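Local coordinates for CheC-like superfamily protein (Shewanella oneidensis, PDB 3H2D) that probably acts in chemotaxis signalling as a CheX-type phosphatase, helping to remove the phosphoryl group from the response regulator CheY, at residues 2-7 and 29-34; 69-72 and 76-79. All coordinates share one frame; numbering follows the deposited sequence. Where two conformers were deposited one is given.

Interaction 1 (2-7 and 29-34); sequences MNVNFI and GKPQIK
V4, in the short 3-10 segment 4-6, and I7 just after it both reach P31. N3 OD1 makes an Asx turn at the start of this segment, accepting the backbone N of N5 at 2.9 Å, nearly straight at 161° but tilted out of the carbonyl plane. Two successive backbone bonds follow, F6 N to N3 O (3.1 Å) and I7 N to V4 O (3.3 Å). The segment leads into helix 8-21 and lies beside strand 27-33, outermost within this chain in the antiparallel sheet and bonded to strand 135-142. No hydrogen bond joins the two segments; the contact is apolar and small. V4 crosses the proline ring at about a right angle, and its methyl CG2 presses on P31 CB at 3.4 Å, tighter than usual for two carbons. The torsion explains which branch touches: with CG1 between the backbone N and the carbonyl carbon (chi1 76°), CG2 swings anti to N and out to the proline. I7 approaches the same ring obliquely. V4 and I7 both also rest on I136, and I7 on I149, which joins the turn to the sheet beyond the edge strand. The buried I7 gives P31 a branch methyl instead of its chain end: CG2 lies 4.0 Å from P31 CB and equally far from P31 CG.

Interaction 2 (69-72 and 76-79); sequences QIMQ and GENP
Q72 OE1 takes a hydrogen bond from N78 ND2 at 3.1 Å, bent to 145° at the hydrogen. The donor lies in the carbonyl plane of Q72, and OE1 lies almost in the amide plane of N78, yet the two amides stand nearly perpendicular, 89° apart. The Q72 chain reaches this position by a bend at chi2 (65°) that folds its amide back over the backbone of G76 and E77. G76 N also bonds to Q72 O, at 2.8 Å. This is the last turn of helix 64-75: G76, with positive phi, is the first residue to leave helical geometry, and the chain then doubles back along the helix it has just left, on its way to helix 84-107. The returning loop sets E77 O against the helix, 3.3 Å from Q72 CA in a CA-H...O contact. E77 O also lies 3.2 Å from M71 O, two acceptors side by side. Farther along, the extended selenomethionine M71 crosses P79 at about a right angle, its SE 4.0 Å from P79 CD. An alanine in place of Q72 would probably leave N78 ND2 without this acceptor and the G76-E77 backbone without its amide cover. In the next shell, a water is held by G76 O (2.7 Å) and only weakly by Q72 NE2. The other end of the N78 amide has the stronger partner: OD1 accepts from the backbone N of G80, while L68 touches both N78 and P79. Buried M71 packs on E85, V86 and L89 of helix 84-107.

Overall arrangement
Interactions 1 and 2 lie on opposite sides of the chain's centre, with their own centres about 30 Å apart and nearest atoms about 14 Å apart. They follow one another along the chain: the 2-7/29-34 contact closes before the 69-72/76-79 contact opens. Interaction 1 sets the N-terminal turn against an edge strand of the sheet. Interaction 2 belongs to the helical layer, at the surface where helix 64-75 ends. No ligand marks a site near either. In characterised CheX relatives the phosphatase residues sit on a long helix; helix 84-107, which M71 of interaction 2 touches, is probably its counterpart here.

Interaction 1 (2-7 and 29-34)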
loop_
_atom_site.group_PDB
_atom_site.type_symbol
_atom_site.label_atom_id
_atom_site.label_comp_id
_atom_site.label_asym_id
_atom_site.label_seq_id
_atom_site.Cartn_x
_atom_site.Cartn_y
_atom_site.Cartn_z
HETATM N N MSE B 2 18.887 4.395 9.885
HETATM C CA MSE B 2 18.125 5.594 10.086
HETATM C C MSE B 2 17.781 5.856 11.554
HETATM O O MSE B 2 17.432 4.947 12.302
HETATM C CB MSE B 2 16.850 5.527 9.275
HETATM C CG MSE B 2 15.922 6.609 9.595
HETATM SE SE MSE B 2 14.547 6.637 8.239
HETATM C CE MSE B 2 13.710 4.845 8.502
ATOM N N ASN B 3 17.877 7.120 11.947
ATOM C CA ASN B 3 17.484 7.546 13.277
ATOM C C ASN B 3 16.013 7.178 13.499
ATOM O O ASN B 3 15.140 7.470 12.678
ATOM C CB ASN B 3 17.747 9.070 13.421
ATOM C CG ASN B 3 17.705 9.545 14.852
ATOM O OD1 ASN B 3 16.855 9.110 15.631
ATOM N ND2 ASN B 3 18.634 10.466 15.213
ATOM N N VAL B 4 15.745 6.491 14.604
ATOM C CA VAL B 4 14.394 6.077 14.951
ATOM C C VAL B 4 13.502 7.305 15.107
ATOM O O VAL B 4 12.324 7.207 14.957
ATOM C CB VAL B 4 14.391 5.185 16.244
ATOM C CG1 VAL B 4 14.577 6.019 17.462
ATOM C CG2 VAL B 4 13.104 4.418 16.374
ATOM N N ASN B 5 14.087 8.467 15.391
ATOM C CA ASN B 5 13.330 9.720 15.487
ATOM C C ASN B 5 12.674 10.204 14.194
ATOM O O ASN B 5 11.870 11.119 14.259
ATOM C CB ASN B 5 14.213 10.854 16.040
ATOM C CG ASN B 5 14.603 10.623 17.483
ATOM O OD1 ASN B 5 13.749 10.370 18.343
ATOM N ND2 ASN B 5 15.879 10.715 17.760
ATOM N N PHE B 6 13.014 9.638 13.039
ATOM C CA PHE B 6 12.299 9.953 11.801
ATOM C C PHE B 6 10.822 9.612 11.854
ATOM O O PHE B 6 10.040 10.117 11.048
ATOM C CB PHE B 6 12.997 9.356 10.563
ATOM C CG PHE B 6 14.129 10.187 10.065
ATOM C CD1 PHE B 6 13.891 11.329 9.324
ATOM C CD2 PHE B 6 15.454 9.863 10.369
ATOM C CE1 PHE B 6 14.976 12.163 8.902
ATOM C CE2 PHE B 6 16.540 10.670 9.945
ATOM C CZ PHE B 6 16.291 11.824 9.206
ATOM N N ILE B 7 10.403 8.752 12.795
ATOM C CA ILE B 7 8.992 8.448 12.922
ATOM C C ILE B 7 8.242 9.554 13.671
ATOM O O ILE B 7 7.035 9.643 13.552
ATOM C CB ILE B 7 8.764 7.034 13.554
ATOM C CG1 ILE B 7 7.348 6.509 13.208
ATOM C CG2 ILE B 7 9.045 7.024 15.055
ATOM C CD1 ILE B 7 7.200 5.037 13.339
ATOM N N GLY B 29 3.386 3.513 22.038
ATOM C CA GLY B 29 4.423 2.660 22.571
ATOM C C GLY B 29 5.776 3.237 22.157
ATOM O O GLY B 29 5.869 4.390 21.775
ATOM N N LYS B 30 6.821 2.436 22.286
ATOM C CA LYS B 30 8.168 2.887 21.964
ATOM C C LYS B 30 8.442 2.508 20.511
ATOM O O LYS B 30 8.057 1.423 20.092
ATOM C CB LYS B 30 9.198 2.274 22.896
ATOM C CG LYS B 30 9.255 2.989 24.246
ATOM N N PRO B 31 9.017 3.430 19.730
ATOM C CA PRO B 31 9.419 3.085 18.365
ATOM C C PRO B 31 10.448 1.978 18.377
ATOM O O PRO B 31 11.371 2.028 19.192
ATOM C CB PRO B 31 10.049 4.380 17.825
ATOM C CG PRO B 31 9.539 5.445 18.697
ATOM C CD PRO B 31 9.253 4.847 20.030
ATOM N N GLN B 32 10.275 0.991 17.503
ATOM C CA GLN B 32 11.097 -0.205 17.460
ATOM C C GLN B 32 11.615 -0.327 16.025
ATOM O O GLN B 32 10.881 -0.059 15.069
ATOM C CB GLN B 32 10.258 -1.466 17.750
ATOM C CG GLN B 32 9.082 -1.335 18.747
ATOM C CD GLN B 32 7.945 -2.337 18.476
ATOM N N ILE B 33 12.863 -0.722 15.850
ATOM C CA ILE B 33 13.231 -1.245 14.562
ATOM C C ILE B 33 12.405 -2.529 14.428
ATOM O O ILE B 33 12.443 -3.378 15.319
ATOM C CB ILE B 33 14.673 -1.575 14.483
ATOM C CG1 ILE B 33 15.465 -0.277 14.340
ATOM C CG2 ILE B 33 14.903 -2.540 13.313
ATOM C CD1 ILE B 33 16.952 -0.447 14.625
ATOM N N LYS B 34 11.644 -2.663 13.340
ATOM C CA LYS B 34 10.697 -3.786 13.198
ATOM C C LYS B 34 11.411 -5.150 13.251
ATOM O O LYS B 34 12.415 -5.350 12.573
ATOM C CB LYS B 34 9.873 -3.672 11.898
ATOM C CG LYS B 34 8.773 -4.764 11.750
ATOM C CD LYS B 34 7.762 -4.366 10.696
ATOM C CE LYS B 34 6.531 -5.284 10.590
ATOM N NZ LYS B 34 5.427 -4.729 9.672
#

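Interaction 2 (69-72 and 76-79)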
loop_
_atom_site.group_PDB
_atom_site.type_symbol
_atom_site.label_atom_id
_atom_site.label_comp_id
_atom_site.label_asym_id
_atom_site.label_seq_id
_atom_site.Cartn_x
_atom_site.Cartn_y
_atom_site.Cartn_z
ATOM N N GLN B 69 -14.684 3.756 16.064
ATOM C CA GLN B 69 -14.822 4.797 17.072
ATOM C C GLN B 69 -14.255 6.134 16.597
ATOM O O GLN B 69 -14.798 7.189 16.944
ATOM C CB GLN B 69 -14.139 4.427 18.385
ATOM C CG GLN B 69 -14.505 5.359 19.568
ATOM C CD GLN B 69 -15.976 5.378 19.896
ATOM O OE1 GLN B 69 -16.576 4.329 20.126
ATOM N NE2 GLN B 69 -16.578 6.573 19.929
ATOM N N ILE B 70 -13.127 6.098 15.873
ATOM C CA ILE B 70 -12.542 7.277 15.245
ATOM C C ILE B 70 -13.577 7.893 14.275
ATOM O O ILE B 70 -13.825 9.123 14.304
ATOM C CB ILE B 70 -11.176 6.931 14.518
ATOM C CG1 ILE B 70 -10.084 6.587 15.534
ATOM C CG2 ILE B 70 -10.688 8.065 13.575
ATOM C CD1 ILE B 70 -8.835 6.034 14.876
HETATM N N MSE B 71 -14.204 7.059 13.434
HETATM C CA MSE B 71 -15.237 7.567 12.551
HETATM C C MSE B 71 -16.426 8.134 13.300
HETATM O O MSE B 71 -16.947 9.162 12.882
HETATM C CB MSE B 71 -15.760 6.543 11.568
HETATM C CG MSE B 71 -16.518 7.294 10.385
HETATM SE SE MSE B 71 -16.916 5.991 9.152
HETATM C CE MSE B 71 -18.463 6.734 8.248
ATOM N N GLN B 72 -16.872 7.478 14.372
ATOM C CA GLN B 72 -17.952 8.023 15.175
ATOM C C GLN B 72 -17.592 9.450 15.641
ATOM O O GLN B 72 -18.416 10.344 15.568
ATOM C CB GLN B 72 -18.254 7.159 16.390
ATOM C CG GLN B 72 -19.418 7.694 17.268
ATOM C CD GLN B 72 -20.760 7.668 16.534
ATOM O OE1 GLN B 72 -21.085 6.699 15.833
ATOM N NE2 GLN B 72 -21.504 8.751 16.634
ATOM N N GLY B 76 -19.552 11.532 13.295
ATOM C CA GLY B 76 -20.814 11.441 13.948
ATOM C C GLY B 76 -21.615 10.241 13.513
ATOM O O GLY B 76 -22.812 10.174 13.741
ATOM N N GLU B 77 -20.959 9.295 12.875
ATOM C CA GLU B 77 -21.623 8.054 12.537
ATOM C C GLU B 77 -20.641 6.958 12.330
ATOM O O GLU B 77 -19.446 7.178 12.324
ATOM C CB GLU B 77 -22.450 8.224 11.296
ATOM C CG GLU B 77 -21.767 8.944 10.157
ATOM C CD GLU B 77 -22.805 9.275 9.117
ATOM O OE1 GLU B 77 -23.583 8.360 8.814
ATOM O OE2 GLU B 77 -22.875 10.415 8.632
ATOM N N ASN B 78 -21.144 5.750 12.241
ATOM C CA ASN B 78 -20.304 4.695 11.690
ATOM C C ASN B 78 -21.179 3.527 11.335
ATOM O O ASN B 78 -22.154 3.211 12.020
ATOM C CB ASN B 78 -19.181 4.241 12.639
ATOM C CG ASN B 78 -19.715 3.324 13.717
ATOM O OD1 ASN B 78 -19.702 2.073 13.593
ATOM N ND2 ASN B 78 -20.300 3.939 14.721
ATOM N N PRO B 79 -20.788 2.840 10.287
ATOM C CA PRO B 79 -21.665 1.830 9.753
ATOM C C PRO B 79 -21.542 0.456 10.418
ATOM O O PRO B 79 -22.180 -0.496 9.955
ATOM C CB PRO B 79 -21.239 1.773 8.300
ATOM C CG PRO B 79 -19.825 2.187 8.288
ATOM C CD PRO B 79 -19.524 2.929 9.555
HETATM O O HOH W 1 -23.975 10.976 15.997
#